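Local coordinates for protein Ps01740 (Pseudomonas sp. UW4, PDB 5UIF) that is a homologue of cis-3-chloroacrylic acid dehalogenase in the tautomerase superfamily and probably acts on related small unsaturated acids, at residues E14-S19 / A89-D94. Sequence-based numbering, arbitrary orientation.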
loop_
_atom_site.group_PDB
_atom_site.type_symbol
_atom_site.label_atom_id
_atom_site.label_comp_id
_atom_site.label_asym_id
_atom_site.label_seq_id
_atom_site.Cartn_x
_atom_site.Cartn_y
_atom_site.Cartn_z
ATOM N N GLU A 14 -7.844 2.633 20.924
ATOM C CA GLU A 14 -8.939 1.792 20.462
ATOM C C GLU A 14 -10.154 2.650 20.141
ATOM O O GLU A 14 -10.792 2.485 19.099
ATOM C CB GLU A 14 -9.301 0.739 21.511
ATOM C CG GLU A 14 -9.111 -0.697 21.042
ATOM C CD GLU A 14 -9.858 -1.704 21.901
ATOM O OE1 GLU A 14 -9.726 -1.644 23.142
ATOM O OE2 GLU A 14 -10.577 -2.557 21.335
ATOM N N ARG A 15 -10.464 3.567 21.051
ATOM C CA ARG A 15 -11.608 4.457 20.897
ATOM C C ARG A 15 -11.454 5.342 19.661
ATOM O O ARG A 15 -12.429 5.624 18.959
ATOM C CB ARG A 15 -11.782 5.312 22.157
ATOM C CG ARG A 15 -11.995 6.794 21.887
ATOM C CD ARG A 15 -11.921 7.609 23.164
ATOM N NE ARG A 15 -10.595 7.543 23.766
ATOM C CZ ARG A 15 -9.553 8.264 23.367
ATOM N NH1 ARG A 15 -9.680 9.120 22.362
ATOM N NH2 ARG A 15 -8.385 8.132 23.979
ATOM N N GLN A 16 -10.223 5.764 19.389
ATOM C CA GLN A 16 -9.957 6.643 18.258
ATOM C C GLN A 16 -10.089 5.907 16.931
ATOM O O GLN A 16 -10.611 6.456 15.962
ATOM C CB GLN A 16 -8.566 7.269 18.382
ATOM C CG GLN A 16 -8.501 8.411 19.382
ATOM C CD GLN A 16 -7.104 8.975 19.531
ATOM O OE1 GLN A 16 -6.138 8.233 19.700
ATOM N NE2 GLN A 16 -6.991 10.297 19.466
ATOM N N ARG A 17 -9.624 4.662 16.889
ATOM C CA ARG A 17 -9.741 3.854 15.680
ATOM C C ARG A 17 -11.202 3.529 15.390
ATOM O O ARG A 17 -11.617 3.478 14.233
ATOM C CB ARG A 17 -8.924 2.568 15.804
ATOM C CG ARG A 17 -7.425 2.776 15.662
ATOM C CD ARG A 17 -6.683 1.452 15.603
ATOM N NE ARG A 17 -6.778 0.718 16.861
ATOM C CZ ARG A 17 -5.886 0.805 17.842
ATOM N NH1 ARG A 17 -4.829 1.595 17.710
ATOM N NH2 ARG A 17 -6.049 0.103 18.955
ATOM N N GLN A 18 -11.976 3.314 16.448
ATOM C CA GLN A 18 -13.406 3.068 16.314
ATOM C C GLN A 18 -14.110 4.300 15.759
ATOM O O GLN A 18 -14.945 4.199 14.860
ATOM C CB GLN A 18 -14.015 2.677 17.663
ATOM C CG GLN A 18 -15.508 2.400 17.615
ATOM C CD GLN A 18 -15.847 1.149 16.827
ATOM O OE1 GLN A 18 -15.088 0.180 16.823
ATOM N NE2 GLN A 18 -16.990 1.166 16.152
ATOM N N SER A 19 -13.761 5.463 16.298
ATOM C CA SER A 19 -14.353 6.725 15.868
ATOM C C SER A 19 -14.015 7.036 14.415
ATOM O O SER A 19 -14.891 7.398 13.630
ATOM C CB SER A 19 -13.884 7.869 16.768
ATOM O OG SER A 19 -14.268 7.652 18.115
ATOM N N ALA A 89 -9.249 16.589 14.214
ATOM C CA ALA A 89 -10.107 16.846 15.364
ATOM C C ALA A 89 -10.024 15.712 16.380
ATOM O O ALA A 89 -10.098 15.938 17.587
ATOM C CB ALA A 89 -11.541 17.049 14.917
ATOM N N VAL A 90 -9.873 14.490 15.880
ATOM C CA VAL A 90 -9.794 13.312 16.734
ATOM C C VAL A 90 -8.425 13.206 17.402
ATOM O O VAL A 90 -8.320 12.847 18.576
ATOM C CB VAL A 90 -10.080 12.023 15.926
ATOM C CG1 VAL A 90 -9.716 10.779 16.728
ATOM C CG2 VAL A 90 -11.539 11.981 15.494
ATOM N N THR A 91 -7.380 13.543 16.653
ATOM C CA THR A 91 -6.010 13.338 17.114
ATOM C C THR A 91 -5.352 14.611 17.639
ATOM O O THR A 91 -4.595 14.571 18.610
ATOM C CB THR A 91 -5.133 12.769 15.986
ATOM O OG1 THR A 91 -5.087 13.701 14.898
ATOM C CG2 THR A 91 -5.705 11.455 15.488
ATOM N N GLY A 92 -5.637 15.737 16.993
ATOM C CA GLY A 92 -4.999 16.994 17.341
ATOM C C GLY A 92 -3.714 17.183 16.560
ATOM O O GLY A 92 -2.857 17.987 16.929
ATOM N N ALA A 93 -3.586 16.435 15.469
ATOM C CA ALA A 93 -2.387 16.473 14.642
ATOM C C ALA A 93 -2.300 17.762 13.833
ATOM O O ALA A 93 -3.288 18.479 13.679
ATOM C CB ALA A 93 -2.349 15.265 13.715
ATOM N N ASP A 94 -1.107 18.048 13.322
ATOM C CA ASP A 94 -0.889 19.218 12.481
ATOM C C ASP A 94 -1.290 18.903 11.044
ATOM O O ASP A 94 -1.055 17.799 10.554
ATOM C CB ASP A 94 0.577 19.661 12.546
ATOM C CG ASP A 94 0.795 21.063 11.999
ATOM O OD1 ASP A 94 0.052 21.485 11.088
ATOM O OD2 ASP A 94 1.719 21.747 12.486
#
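Gln16 reaches from the first turn of helix 14-32 to Val90, in the last turn of helix 73-91. These are the two long helices packed on one face of the four-stranded sheet (order 2-1-3-4) in the tandem beta-alpha-beta fold of the tautomerase superfamily, and here the start of one is tied to the end of the other. Gln16 points its CB at the partner helix; with CG anti to the carbonyl carbon (chi1 -77°) and the chain extended beyond it, the amide is carried across to the backbone. NE2 donates to Val90 O at 3.0 Å, a bent bond with an N-H...O angle of 139°. The acceptor lies nearly in the plane of the Gln16 amide, yet NE2 sits above the carbonyl plane of Val90, 49° out of it. The other end of the amide is also held: OE1 takes a hydrogen bond from the backbone N of Ser13, which should fix which way round the amide is turned. Nearer the backbone than the amide, CB and CG of Gln16 run alongside Val90, the two side chains passing with their ends pointing opposite ways, with CG 3.8 Å from Val90 CG1. Cutting this side chain back to an alanine would remove CG and the amide, and would probably leave Val90 O without its donor from the other helix and a gap beside Val90 CG1. Thr91 lies at the margin, its CG2 4.3 Å from Gln16 NE2. Its hydroxyl is hydrogen-bonded to Tyr87 O, one turn back in its own helix, and the chain then leaves the helix at Gly92, whose phi is positive. Closing an ST turn around that exit, Ala93 N donates to Thr91 OG1 at 3.2 Å.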